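PDB 2WOL: clavulanic acid biosynthesis oligopeptide binding protein 2 from Streptomyces clavuligerus, which probably binds peptides as an extracellular solute-binding protein of family 5, in the pathway that makes the beta-lactamase inhibitor clavulanic acid. Local coordinates for residues P48-Y53 with D131-G136; R121-R126 with A193-R198; A324-A329 with L523-H528. All blocks are in the same frame, centred on the assembly; numbering follows the deposited sequence.

Contact 1. Residues P48-Y53 with D131-G136; sequences PARTYY and DVLPGG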
ATOM      1  N   PRO A  48       8.894  -4.796 -13.512  1.00  8.24           N
ATOM      2  CA  PRO A  48       8.116  -3.720 -12.876  1.00  8.43           C
ATOM      3  C   PRO A  48       6.610  -4.012 -12.785  1.00  8.32           C
ATOM      4  O   PRO A  48       5.914  -3.430 -11.949  1.00  7.97           O
ATOM      5  CB  PRO A  48       8.376  -2.510 -13.786  1.00  8.57           C
ATOM      6  CG  PRO A  48       8.829  -3.091 -15.080  1.00  9.41           C
ATOM      7  CD  PRO A  48       9.591  -4.328 -14.723  1.00  8.73           C
ATOM      8  N   ALA A  49       6.115  -4.909 -13.636  1.00  8.27           N
ATOM      9  CA  ALA A  49       4.694  -5.247 -13.653  1.00  8.07           C
ATOM     10  C   ALA A  49       4.300  -6.345 -12.666  1.00  7.96           C
ATOM     11  O   ALA A  49       3.112  -6.560 -12.428  1.00  7.72           O
ATOM     12  CB  ALA A  49       4.257  -5.631 -15.060  1.00  8.39           C
ATOM     13  N   ARG A  50       5.289  -7.036 -12.103  1.00  7.75           N
ATOM     14  CA  ARG A  50       5.021  -8.252 -11.336  1.00  8.12           C
ATOM     15  C   ARG A  50       5.332  -8.135  -9.849  1.00  8.07           C
ATOM     16  O   ARG A  50       5.368  -9.143  -9.132  1.00  8.80           O
ATOM     17  CB  ARG A  50       5.775  -9.431 -11.943  1.00  8.18           C
ATOM     18  CG  ARG A  50       5.401  -9.713 -13.393  1.00  8.29           C
ATOM     19  CD  ARG A  50       6.137 -10.927 -13.922  1.00  8.37           C
ATOM     20  NE  ARG A  50       5.697 -12.158 -13.270  1.00  9.07           N
ATOM     21  CZ  ARG A  50       6.229 -13.358 -13.487  1.00 10.28           C
ATOM     22  NH1 ARG A  50       7.235 -13.503 -14.345  1.00 10.48           N
ATOM     23  NH2 ARG A  50       5.757 -14.415 -12.840  1.00 10.84           N
ATOM     24  N   THR A  51       5.546  -6.905  -9.391  1.00  7.99           N
ATOM     25  CA  THR A  51       5.803  -6.658  -7.978  1.00  7.91           C
ATOM     26  C   THR A  51       4.585  -6.098  -7.238  1.00  8.12           C
ATOM     27  O   THR A  51       3.871  -5.222  -7.747  1.00  8.01           O
ATOM     28  CB  THR A  51       7.032  -5.750  -7.749  1.00  7.60           C
ATOM     29  OG1 THR A  51       7.178  -5.524  -6.342  1.00  7.35           O
ATOM     30  CG2 THR A  51       6.876  -4.397  -8.468  1.00  7.27           C
ATOM     31  N   TYR A  52       4.368  -6.621  -6.033  1.00  8.53           N
ATOM     32  CA  TYR A  52       3.308  -6.150  -5.149  1.00  9.02           C
ATOM     33  C   TYR A  52       3.858  -5.832  -3.755  1.00  9.46           C
ATOM     34  O   TYR A  52       3.105  -5.825  -2.775  1.00 10.34           O
ATOM     35  CB  TYR A  52       2.170  -7.180  -5.043  1.00  9.17           C
ATOM     36  CG  TYR A  52       0.793  -6.588  -5.273  1.00  9.16           C
ATOM     37  CD1 TYR A  52      -0.066  -7.129  -6.229  1.00  9.03           C
ATOM     38  CD2 TYR A  52       0.362  -5.469  -4.558  1.00  9.58           C
ATOM     39  CE1 TYR A  52      -1.328  -6.582  -6.456  1.00  9.68           C
ATOM     40  CE2 TYR A  52      -0.897  -4.909  -4.779  1.00  9.85           C
ATOM     41  CZ  TYR A  52      -1.734  -5.471  -5.732  1.00  8.97           C
ATOM     42  OH  TYR A  52      -2.978  -4.931  -5.964  1.00  9.95           O
ATOM     43  N   TYR A  53       5.170  -5.594  -3.670  1.00  9.26           N
ATOM     44  CA  TYR A  53       5.798  -5.149  -2.426  1.00  9.56           C
ATOM     45  C   TYR A  53       5.909  -3.635  -2.440  1.00  9.32           C
ATOM     46  O   TYR A  53       6.458  -3.060  -3.389  1.00  9.01           O
ATOM     47  CB  TYR A  53       7.213  -5.715  -2.269  1.00  9.80           C
ATOM     48  CG  TYR A  53       7.347  -7.182  -1.900  1.00 10.37           C
ATOM     49  CD1 TYR A  53       6.236  -7.972  -1.594  1.00 11.34           C
ATOM     50  CD2 TYR A  53       8.610  -7.770  -1.837  1.00 11.14           C
ATOM     51  CE1 TYR A  53       6.390  -9.321  -1.250  1.00 12.23           C
ATOM     52  CE2 TYR A  53       8.775  -9.104  -1.493  1.00 12.36           C
ATOM     53  CZ  TYR A  53       7.664  -9.871  -1.203  1.00 11.84           C
ATOM     54  OH  TYR A  53       7.846 -11.193  -0.866  1.00 13.14           O
ATOM     55  N   ASP A 131      -1.447 -15.004 -17.233  1.00 10.90           N
ATOM     56  CA  ASP A 131      -0.889 -16.352 -17.345  1.00 11.75           C
ATOM     57  C   ASP A 131       0.642 -16.364 -17.415  1.00 11.85           C
ATOM     58  O   ASP A 131       1.278 -17.366 -17.072  1.00 12.82           O
ATOM     59  CB  ASP A 131      -1.483 -17.082 -18.560  1.00 12.09           C
ATOM     60  CG  ASP A 131      -1.291 -16.323 -19.872  1.00 13.42           C
ATOM     61  OD1 ASP A 131      -1.247 -15.077 -19.866  1.00 14.44           O
ATOM     62  OD2 ASP A 131      -1.203 -16.984 -20.930  1.00 17.03           O
ATOM     63  N   VAL A 132       1.231 -15.254 -17.857  1.00 11.15           N
ATOM     64  CA  VAL A 132       2.681 -15.158 -18.024  1.00 10.87           C
ATOM     65  C   VAL A 132       3.326 -14.231 -16.985  1.00 10.43           C
ATOM     66  O   VAL A 132       4.430 -14.513 -16.499  1.00 10.44           O
ATOM     67  CB  VAL A 132       3.048 -14.707 -19.467  1.00 10.78           C
ATOM     68  CG1 VAL A 132       4.556 -14.523 -19.630  1.00 11.42           C
ATOM     69  CG2 VAL A 132       2.542 -15.722 -20.483  1.00 12.00           C
ATOM     70  N   LEU A 133       2.625 -13.149 -16.644  1.00  9.77           N
ATOM     71  CA  LEU A 133       3.176 -12.079 -15.801  1.00  9.59           C
ATOM     72  C   LEU A 133       2.388 -11.805 -14.508  1.00  9.49           C
ATOM     73  O   LEU A 133       2.144 -10.641 -14.164  1.00  9.09           O
ATOM     74  CB  LEU A 133       3.289 -10.781 -16.617  1.00  9.44           C
ATOM     75  CG  LEU A 133       3.976 -10.856 -17.983  1.00  9.56           C
ATOM     76  CD1 LEU A 133       3.804  -9.545 -18.706  1.00 10.20           C
ATOM     77  CD2 LEU A 133       5.442 -11.180 -17.846  1.00  9.90           C
ATOM     78  N   PRO A 134       2.007 -12.862 -13.765  1.00  9.51           N
ATOM     79  CA  PRO A 134       1.252 -12.604 -12.543  1.00  9.75           C
ATOM     80  C   PRO A 134       2.130 -11.976 -11.463  1.00  9.71           C
ATOM     81  O   PRO A 134       3.358 -12.105 -11.510  1.00  9.87           O
ATOM     82  CB  PRO A 134       0.825 -14.008 -12.102  1.00  9.65           C
ATOM     83  CG  PRO A 134       1.905 -14.887 -12.613  1.00 10.25           C
ATOM     84  CD  PRO A 134       2.242 -14.307 -13.958  1.00  9.72           C
ATOM     85  N   GLY A 135       1.497 -11.298 -10.513  1.00  9.74           N
ATOM     86  CA  GLY A 135       2.201 -10.828  -9.323  1.00  9.74           C
ATOM     87  C   GLY A 135       2.007  -9.366  -8.988  1.00  9.65           C
ATOM     88  O   GLY A 135       2.280  -8.950  -7.865  1.00 10.07           O
ATOM     89  N   GLY A 136       1.551  -8.579  -9.959  1.00  9.36           N
ATOM     90  CA  GLY A 136       1.362  -7.143  -9.759  1.00  9.15           C
ATOM     91  C   GLY A 136      -0.092  -6.712  -9.787  1.00  8.98           C
ATOM     92  O   GLY A 136      -0.988  -7.540  -9.978  1.00  9.22           O
TER
HETATM   93  O   HOH W   1       0.678  -8.881 -12.690  1.00  9.62           O
HETATM   94  O   HOH W   2       4.841 -14.154  -9.964  1.00 19.58           O

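Contact 2. Residues R121-R126 with A193-R198; sequences RHAVQR and APVPRR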
ATOM      1  N   ARG A 121       1.861   1.859 -23.809  1.00  9.21           N
ATOM      2  CA  ARG A 121       0.757   0.974 -24.149  1.00  9.15           C
ATOM      3  C   ARG A 121       1.160  -0.481 -23.945  1.00  8.69           C
ATOM      4  O   ARG A 121       0.386  -1.268 -23.395  1.00  8.35           O
ATOM      5  CB  ARG A 121       0.282   1.179 -25.581  1.00  9.56           C
ATOM      6  CG  ARG A 121      -0.814   0.199 -25.979  1.00 10.38           C
ATOM      7  CD  ARG A 121      -1.536   0.650 -27.213  1.00 12.05           C
ATOM      8  NE  ARG A 121      -0.700   0.523 -28.397  1.00 12.05           N
ATOM      9  CZ  ARG A 121      -1.058   0.955 -29.598  1.00 13.57           C
ATOM     10  NH1 ARG A 121      -2.239   1.544 -29.765  1.00 13.94           N
ATOM     11  NH2 ARG A 121      -0.235   0.796 -30.626  1.00 14.98           N
ATOM     12  N   HIS A 122       2.363  -0.838 -24.390  1.00  8.45           N
ATOM     13  CA  HIS A 122       2.825  -2.213 -24.244  1.00  7.74           C
ATOM     14  C   HIS A 122       2.873  -2.648 -22.778  1.00  7.77           C
ATOM     15  O   HIS A 122       2.441  -3.753 -22.446  1.00  7.40           O
ATOM     16  CB  HIS A 122       4.176  -2.455 -24.922  1.00  7.99           C
ATOM     17  CG  HIS A 122       4.602  -3.888 -24.873  1.00  8.23           C
ATOM     18  ND1 HIS A 122       3.979  -4.868 -25.617  1.00  9.63           N
ATOM     19  CD2 HIS A 122       5.550  -4.515 -24.139  1.00  8.24           C
ATOM     20  CE1 HIS A 122       4.539  -6.036 -25.354  1.00  9.54           C
ATOM     21  NE2 HIS A 122       5.493  -5.849 -24.459  1.00  9.08           N
ATOM     22  N   ALA A 123       3.380  -1.773 -21.913  1.00  7.51           N
ATOM     23  CA  ALA A 123       3.420  -2.039 -20.475  1.00  7.61           C
ATOM     24  C   ALA A 123       2.026  -2.317 -19.914  1.00  7.54           C
ATOM     25  O   ALA A 123       1.830  -3.285 -19.170  1.00  7.74           O
ATOM     26  CB  ALA A 123       4.063  -0.874 -19.747  1.00  7.54           C
ATOM     27  N   VAL A 124       1.064  -1.477 -20.282  1.00  7.85           N
ATOM     28  CA  VAL A 124      -0.315  -1.642 -19.837  1.00  8.30           C
ATOM     29  C   VAL A 124      -0.913  -2.942 -20.398  1.00  8.55           C
ATOM     30  O   VAL A 124      -1.610  -3.674 -19.692  1.00  8.63           O
ATOM     31  CB  VAL A 124      -1.171  -0.402 -20.203  1.00  8.61           C
ATOM     32  CG1 VAL A 124      -2.634  -0.641 -19.903  1.00  9.05           C
ATOM     33  CG2 VAL A 124      -0.663   0.825 -19.442  1.00  8.51           C
ATOM     34  N   GLN A 125      -0.614  -3.231 -21.662  1.00  8.49           N
ATOM     35  CA  GLN A 125      -1.067  -4.470 -22.290  1.00  8.88           C
ATOM     36  C   GLN A 125      -0.517  -5.708 -21.588  1.00  8.84           C
ATOM     37  O   GLN A 125      -1.242  -6.691 -21.415  1.00  8.70           O
ATOM     38  CB  GLN A 125      -0.705  -4.480 -23.774  1.00  9.08           C
ATOM     39  CG  GLN A 125      -1.593  -3.564 -24.591  1.00  8.92           C
ATOM     40  CD  GLN A 125      -1.197  -3.442 -26.052  1.00  9.33           C
ATOM     41  OE1 GLN A 125      -1.937  -2.857 -26.837  1.00 11.79           O
ATOM     42  NE2 GLN A 125      -0.024  -3.956 -26.414  1.00 11.10           N
ATOM     43  N   ARG A 126       0.753  -5.655 -21.177  1.00  9.12           N
ATOM     44  CA  ARG A 126       1.406  -6.753 -20.454  1.00  9.22           C
ATOM     45  C   ARG A 126       0.631  -7.204 -19.218  1.00  9.04           C
ATOM     46  O   ARG A 126       0.586  -8.395 -18.907  1.00  9.51           O
ATOM     47  CB  ARG A 126       2.825  -6.359 -20.030  1.00  9.65           C
ATOM     48  CG  ARG A 126       3.814  -6.269 -21.161  1.00 10.11           C
ATOM     49  CD  ARG A 126       5.156  -5.784 -20.653  1.00  8.96           C
ATOM     50  NE  ARG A 126       6.032  -6.885 -20.254  1.00  8.62           N
ATOM     51  CZ  ARG A 126       6.491  -7.101 -19.021  1.00  8.09           C
ATOM     52  NH1 ARG A 126       6.158  -6.299 -18.013  1.00  7.29           N
ATOM     53  NH2 ARG A 126       7.284  -8.134 -18.796  1.00  7.82           N
ATOM     54  N   ALA A 193       5.035   1.611 -16.059  1.00  8.04           N
ATOM     55  CA  ALA A 193       6.333   2.061 -16.574  1.00  8.26           C
ATOM     56  C   ALA A 193       6.593   1.433 -17.945  1.00  8.35           C
ATOM     57  O   ALA A 193       6.382   0.233 -18.128  1.00  8.61           O
ATOM     58  CB  ALA A 193       7.451   1.710 -15.608  1.00  8.38           C
ATOM     59  N   PRO A 194       7.067   2.238 -18.916  1.00  8.29           N
ATOM     60  CA  PRO A 194       7.186   1.712 -20.276  1.00  8.37           C
ATOM     61  C   PRO A 194       8.087   0.485 -20.385  1.00  8.63           C
ATOM     62  O   PRO A 194       9.126   0.400 -19.726  1.00  8.84           O
ATOM     63  CB  PRO A 194       7.772   2.895 -21.067  1.00  8.23           C
ATOM     64  CG  PRO A 194       8.349   3.813 -20.041  1.00  8.38           C
ATOM     65  CD  PRO A 194       7.503   3.642 -18.822  1.00  8.49           C
ATOM     66  N   VAL A 195       7.656  -0.461 -21.219  1.00  8.42           N
ATOM     67  CA  VAL A 195       8.431  -1.650 -21.547  1.00  8.64           C
ATOM     68  C   VAL A 195       8.407  -1.745 -23.067  1.00  8.73           C
ATOM     69  O   VAL A 195       7.331  -1.878 -23.651  1.00  9.08           O
ATOM     70  CB  VAL A 195       7.804  -2.935 -20.945  1.00  8.33           C
ATOM     71  CG1 VAL A 195       8.512  -4.176 -21.463  1.00  9.13           C
ATOM     72  CG2 VAL A 195       7.854  -2.905 -19.420  1.00  8.67           C
ATOM     73  N   PRO A 196       9.586  -1.653 -23.714  1.00  9.05           N
ATOM     74  CA  PRO A 196       9.582  -1.743 -25.173  1.00  9.50           C
ATOM     75  C   PRO A 196       9.412  -3.195 -25.607  1.00  9.80           C
ATOM     76  O   PRO A 196      10.126  -4.074 -25.117  1.00  9.53           O
ATOM     77  CB  PRO A 196      10.958  -1.196 -25.565  1.00  9.46           C
ATOM     78  CG  PRO A 196      11.825  -1.464 -24.401  1.00  9.30           C
ATOM     79  CD  PRO A 196      10.945  -1.474 -23.169  1.00  9.04           C
ATOM     80  N   ARG A 197       8.462  -3.438 -26.508  1.00 10.27           N
ATOM     81  CA  ARG A 197       8.154  -4.799 -26.956  1.00 10.99           C
ATOM     82  C   ARG A 197       9.406  -5.539 -27.448  1.00 10.60           C
ATOM     83  O   ARG A 197       9.571  -6.736 -27.182  1.00 10.53           O
ATOM     84  CB  ARG A 197       7.056  -4.820 -28.027  0.50 11.03           C
ATOM     85  CG  ARG A 197       6.618  -6.238 -28.394  0.50 12.73           C
ATOM     86  CD  ARG A 197       5.736  -6.284 -29.632  0.50 14.71           C
ATOM     87  NE  ARG A 197       4.314  -6.161 -29.313  0.50 15.92           N
ATOM     88  CZ  ARG A 197       3.545  -7.153 -28.865  0.50 16.68           C
ATOM     89  NH1 ARG A 197       4.049  -8.364 -28.657  0.50 16.97           N
ATOM     90  NH2 ARG A 197       2.264  -6.929 -28.617  0.50 17.22           N
ATOM     91  N   ARG A 198      10.300  -4.816 -28.130  1.00 10.50           N
ATOM     92  CA  ARG A 198      11.552  -5.395 -28.637  1.00 10.76           C
ATOM     93  C   ARG A 198      12.417  -6.097 -27.578  1.00 10.89           C
ATOM     94  O   ARG A 198      13.148  -7.037 -27.899  1.00 11.06           O
ATOM     95  CB  ARG A 198      12.383  -4.341 -29.379  1.00 10.75           C
ATOM     96  CG  ARG A 198      12.716  -3.116 -28.539  1.00 10.72           C
ATOM     97  CD  ARG A 198      13.578  -2.106 -29.279  1.00 11.10           C
ATOM     98  NE  ARG A 198      13.809  -0.950 -28.414  1.00 10.52           N
ATOM     99  CZ  ARG A 198      13.014   0.115 -28.341  1.00 10.41           C
ATOM    100  NH1 ARG A 198      11.940   0.215 -29.108  1.00 10.98           N
ATOM    101  NH2 ARG A 198      13.301   1.097 -27.498  1.00 11.03           N
TER
HETATM  102  O   HOH W   3       2.759  -3.884 -28.029  1.00 21.17           O
HETATM  103  O   HOH W   4       0.434  -4.956 -29.229  1.00 25.28           O

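Contact 3. Residues A324-A329 with L523-H528; sequences AVQYAA and LLPLVH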
ATOM      1  N   ALA A 324     -22.915  -5.538  18.692  1.00  7.92           N
ATOM      2  CA  ALA A 324     -22.525  -6.040  20.005  1.00  7.97           C
ATOM      3  C   ALA A 324     -21.012  -6.199  20.084  1.00  7.80           C
ATOM      4  O   ALA A 324     -20.390  -5.783  21.056  1.00  7.94           O
ATOM      5  CB  ALA A 324     -23.216  -7.361  20.302  1.00  8.44           C
ATOM      6  N   VAL A 325     -20.429  -6.781  19.041  1.00  7.88           N
ATOM      7  CA  VAL A 325     -18.984  -6.973  18.979  1.00  8.10           C
ATOM      8  C   VAL A 325     -18.245  -5.627  19.008  1.00  8.13           C
ATOM      9  O   VAL A 325     -17.252  -5.477  19.727  1.00  8.54           O
ATOM     10  CB  VAL A 325     -18.577  -7.802  17.742  1.00  8.28           C
ATOM     11  CG1 VAL A 325     -17.057  -7.826  17.568  1.00  8.48           C
ATOM     12  CG2 VAL A 325     -19.127  -9.221  17.860  1.00  8.37           C
ATOM     13  N   GLN A 326     -18.743  -4.649  18.254  1.00  8.04           N
ATOM     14  CA  GLN A 326     -18.118  -3.327  18.229  1.00  8.27           C
ATOM     15  C   GLN A 326     -18.139  -2.688  19.622  1.00  7.91           C
ATOM     16  O   GLN A 326     -17.118  -2.193  20.089  1.00  7.47           O
ATOM     17  CB  GLN A 326     -18.799  -2.411  17.211  1.00  8.25           C
ATOM     18  CG  GLN A 326     -18.906  -2.988  15.792  1.00  9.97           C
ATOM     19  CD  GLN A 326     -17.972  -2.346  14.778  1.00  9.07           C
ATOM     20  OE1 GLN A 326     -17.235  -1.401  15.079  1.00  8.89           O
ATOM     21  NE2 GLN A 326     -18.027  -2.843  13.549  1.00  6.76           N
ATOM     22  N   TYR A 327     -19.290  -2.722  20.292  1.00  7.67           N
ATOM     23  CA  TYR A 327     -19.414  -2.132  21.628  1.00  7.50           C
ATOM     24  C   TYR A 327     -18.552  -2.831  22.676  1.00  7.58           C
ATOM     25  O   TYR A 327     -18.051  -2.182  23.596  1.00  7.76           O
ATOM     26  CB  TYR A 327     -20.868  -2.151  22.099  1.00  7.52           C
ATOM     27  CG  TYR A 327     -21.751  -1.082  21.502  1.00  7.92           C
ATOM     28  CD1 TYR A 327     -22.878  -1.424  20.755  1.00  7.73           C
ATOM     29  CD2 TYR A 327     -21.479   0.271  21.705  1.00  7.40           C
ATOM     30  CE1 TYR A 327     -23.703  -0.454  20.213  1.00  8.36           C
ATOM     31  CE2 TYR A 327     -22.301   1.255  21.163  1.00  7.48           C
ATOM     32  CZ  TYR A 327     -23.416   0.886  20.419  1.00  7.52           C
ATOM     33  OH  TYR A 327     -24.240   1.850  19.876  1.00  9.24           O
ATOM     34  N   ALA A 328     -18.399  -4.151  22.547  1.00  7.79           N
ATOM     35  CA  ALA A 328     -17.672  -4.950  23.541  1.00  7.97           C
ATOM     36  C   ALA A 328     -16.167  -5.039  23.289  1.00  8.12           C
ATOM     37  O   ALA A 328     -15.450  -5.715  24.022  1.00  8.70           O
ATOM     38  CB  ALA A 328     -18.282  -6.345  23.656  1.00  7.92           C
ATOM     39  N   ALA A 329     -15.693  -4.351  22.256  1.00  8.13           N
ATOM     40  CA  ALA A 329     -14.268  -4.308  21.958  1.00  8.32           C
ATOM     41  C   ALA A 329     -13.545  -3.461  22.999  1.00  8.58           C
ATOM     42  O   ALA A 329     -13.891  -2.300  23.219  1.00  9.03           O
ATOM     43  CB  ALA A 329     -14.035  -3.744  20.555  1.00  8.32           C
ATOM     44  N   LEU A 523     -17.034  -3.914   9.690  1.00  6.92           N
ATOM     45  CA  LEU A 523     -15.619  -3.656   9.960  1.00  7.22           C
ATOM     46  C   LEU A 523     -15.449  -2.961  11.304  1.00  7.26           C
ATOM     47  O   LEU A 523     -16.064  -1.921  11.549  1.00  7.15           O
ATOM     48  CB  LEU A 523     -14.989  -2.803   8.850  1.00  7.26           C
ATOM     49  CG  LEU A 523     -15.044  -3.339   7.411  1.00  8.33           C
ATOM     50  CD1 LEU A 523     -14.362  -2.376   6.453  1.00  9.81           C
ATOM     51  CD2 LEU A 523     -14.421  -4.724   7.310  1.00  9.06           C
ATOM     52  N   LEU A 524     -14.619  -3.555  12.160  1.00  7.15           N
ATOM     53  CA  LEU A 524     -14.259  -2.983  13.452  1.00  7.62           C
ATOM     54  C   LEU A 524     -12.842  -2.417  13.365  1.00  7.31           C
ATOM     55  O   LEU A 524     -11.867  -3.175  13.371  1.00  6.91           O
ATOM     56  CB  LEU A 524     -14.350  -4.044  14.557  1.00  7.43           C
ATOM     57  CG  LEU A 524     -13.732  -3.754  15.933  1.00  7.85           C
ATOM     58  CD1 LEU A 524     -14.308  -2.489  16.583  1.00  7.98           C
ATOM     59  CD2 LEU A 524     -13.920  -4.949  16.852  1.00  8.52           C
ATOM     60  N   PRO A 525     -12.724  -1.080  13.276  1.00  7.43           N
ATOM     61  CA  PRO A 525     -11.417  -0.434  13.202  1.00  7.63           C
ATOM     62  C   PRO A 525     -10.713  -0.535  14.544  1.00  7.66           C
ATOM     63  O   PRO A 525     -11.344  -0.347  15.585  1.00  7.53           O
ATOM     64  CB  PRO A 525     -11.747   1.034  12.895  1.00  8.17           C
ATOM     65  CG  PRO A 525     -13.213   1.117  12.707  1.00  8.61           C
ATOM     66  CD  PRO A 525     -13.831  -0.110  13.265  1.00  7.45           C
ATOM     67  N   LEU A 526      -9.419  -0.840  14.518  1.00  7.83           N
ATOM     68  CA  LEU A 526      -8.634  -0.914  15.751  1.00  8.19           C
ATOM     69  C   LEU A 526      -7.646   0.242  15.850  1.00  8.46           C
ATOM     70  O   LEU A 526      -7.827   1.154  16.661  1.00  8.66           O
ATOM     71  CB  LEU A 526      -7.919  -2.265  15.874  1.00  8.42           C
ATOM     72  CG  LEU A 526      -8.814  -3.511  15.855  1.00  9.24           C
ATOM     73  CD1 LEU A 526      -7.977  -4.773  15.958  1.00 10.45           C
ATOM     74  CD2 LEU A 526      -9.845  -3.465  16.976  1.00 10.34           C
ATOM     75  N   VAL A 527      -6.609   0.200  15.020  1.00  8.41           N
ATOM     76  CA  VAL A 527      -5.611   1.268  14.989  1.00  8.62           C
ATOM     77  C   VAL A 527      -5.159   1.558  13.571  1.00  8.57           C
ATOM     78  O   VAL A 527      -5.218   0.680  12.707  1.00  8.71           O
ATOM     79  CB  VAL A 527      -4.347   0.934  15.851  1.00  8.76           C
ATOM     80  CG1 VAL A 527      -4.703   0.783  17.332  1.00  9.18           C
ATOM     81  CG2 VAL A 527      -3.620  -0.312  15.331  1.00  9.08           C
ATOM     82  N   HIS A 528      -4.732   2.796  13.341  1.00  8.78           N
ATOM     83  CA  HIS A 528      -3.912   3.107  12.178  1.00  9.29           C
ATOM     84  C   HIS A 528      -2.467   2.860  12.583  1.00  9.71           C
ATOM     85  O   HIS A 528      -1.970   3.429  13.569  1.00  9.69           O
ATOM     86  CB  HIS A 528      -4.110   4.547  11.715  1.00  9.56           C
ATOM     87  CG  HIS A 528      -5.451   4.804  11.104  1.00  9.45           C
ATOM     88  ND1 HIS A 528      -5.913   4.122   9.999  1.00 10.98           N
ATOM     89  CD2 HIS A 528      -6.425   5.681  11.439  1.00  9.62           C
ATOM     90  CE1 HIS A 528      -7.118   4.561   9.685  1.00  8.71           C
ATOM     91  NE2 HIS A 528      -7.449   5.512  10.540  1.00 11.58           N
TER

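Contact 1. Residues P48-Y53 with D131-G136
Val-132 meets Arg-50 through its backbone: the carbonyl O of Val-132 stands 3.6 Å above the centre of the Arg-50 guanidinium, against one face of it. At Leu-133 the contact turns to the aliphatic part of the arginine. Its CG packs against Leu-133 O, and its CD lies 3.9 Å from Leu-133 CB, while the leucine itself is buried. Pro-134 supplies the direct hydrogen bond of the contact, Arg-50 NE to Pro-134 O at 2.9 Å. It is almost straight (173° at the hydrogen), and the acceptor lies practically in the guanidinium plane. The bend of the arginine at chi3 (68°) sets NE for it. The proline ring runs beside the arginine, its CD 3.7 Å from Arg-50 NH2, and a water accepts weakly from NH2 while donating to the same Pro-134 O.

Gly-135 and Gly-136 bring backbone against backbone, and the absence of a side chain lets them come this close. Gly-135 CA lies against Arg-50 O, at a positive phi (129°) that glycine adopts readily; Gly-136 CA makes a CA-H...O contact of 3.2 Å with Ala-49 O. Separately, Gly-135 O sits at the edge of the Tyr-52 ring, 3.3 Å from Tyr-52 CB. A second water accepts from Gly-136 N at 2.9 Å, lies 2.7 Å from Leu-133 O and weakly reaches Ala-49 O, so it sits between the two segments. Tyr-52 carries its hydroxyl on to Asp-456, which follows strand 448-453 in the other lobe, and a glycerol lies near its side chain, consistent with a place beside the interlobe cleft. The Arg-50 guanidinium thus meets two carbonyl oxygens of the facing segment, one over a face and one at the edge, so its positive charge is probably steadied by peptide dipoles and water while its methylenes serve as apolar packing.

Contact 2. Residues R121-R126 with A193-R198
His-122 and Arg-197 cross at about a right angle, with the start of the arginine chain over one face of the imidazole. The Arg-197 CB is 3.9 Å from the centroid of the His-122 ring and only 8° off its normal, a clear CH-pi contact. Arg-197 bends at chi3 (-90°), which carries NE past the ND1-CE1 side of the ring. There His-122 CE1 meets one face of the guanidinium, 3.8 Å above its centre. The two planes are inclined by 60°, so this is no parallel stack. Arg-197 was modelled in two conformations and this describes one, which leaves the placing of its far end less certain.

His-122 has CG anti to its backbone N, and its ring presents an edge to the loop: CD2 approaches Val-195 O at 3.2 Å, near the ring plane. The contact seats helix 117-127 against the loop that leads from helix 183-186 towards strand 215-221, within the solute-binding fold. Ala-123 is small enough for the tightest point of this seat, its CB 3.0 Å from Ala-193 O.

Arg-126 crosses Val-195 at about a right angle. Its CD rests 3.8 Å from Val-195 CG1, and the same methyl lies over one face of its guanidinium, so the branched valine covers both the chain and the flat head. Arg-126 forms salt bridges to Asp-47 through NH2 and to Asp-200 through NE; the same Asp-200 OD2 accepts from His-122 NE2 and helps to orient both residues. At the other ring nitrogen, a water lies 2.9 Å from His-122 ND1; it accepts weakly from Gln-125 NE2 and Arg-197 NE. A second water accepts from both Gln-125 NE2 and Arg-197 NH2, while Gln-125 OE1 bonds Leu-161 N and Arg-197 NH1 bonds Pro-154 O.

Contact 3. Residues A324-A329 with L523-H528
Gln-326 NE2 is gripped by two backbone oxygens: it donates to Leu-523 O at 3.0 Å, with 168° at the hydrogen, and to Ala-521 O just before strand 523-534. The Leu-523 oxygen lies close to the amide plane of Gln-326, yet the donor stands well above the carbonyl plane, 68° out of it. The glutamine bends at chi2 (-107°), which turns CD so that the amide at the end of the chain can reach the strand.

Leu-524 passes Gln-326 with its side chain heading the other way, its CD1 3.5 Å from Gln-326 OE1. The strand 523-534 pairs antiparallel with 303-309 in the mixed sheet of this lobe, and helix 319-327 packs beside it as in an alpha/beta domain; further on, Leu-526 and Val-527 share His-305 as partner, a classic beta bulge. Beyond the amide the contact is apolar. Leu-524 CD2 is 3.9 Å from Ala-329 CB and 4.3 Å from Val-325 CG1, so one methyl bridges Val-325 on the helix and Ala-329 in the loop beyond. The small alanine leaves room for the leucine tip, and Val-325 also touches Met-309 on strand 303-309.

In the fold
Contacts 1 and 2 are neighbours, their centres about 13 Å apart, and they share helix 117-127: it carries one segment of contact 2, and the loop after it provides 131-136. They touch where Leu-133 CD1 meets Arg-126 O and Ala-49 CB meets Arg-126 NH1. Their segments alternate along the chain, in the order 48-53, 121-126, 131-136, 193-198, so the two contacts interlock early parts of the sequence. Contact 3 comes later, its centre about 34 Å from that of contact 1 and about 44 Å from that of contact 2, in the lobe built round the sheet with strand 523-534. Contacts 1 and 2 therefore belong to one side of the molecule and contact 3 to the other, consistent with the two-lobed solute-binding fold.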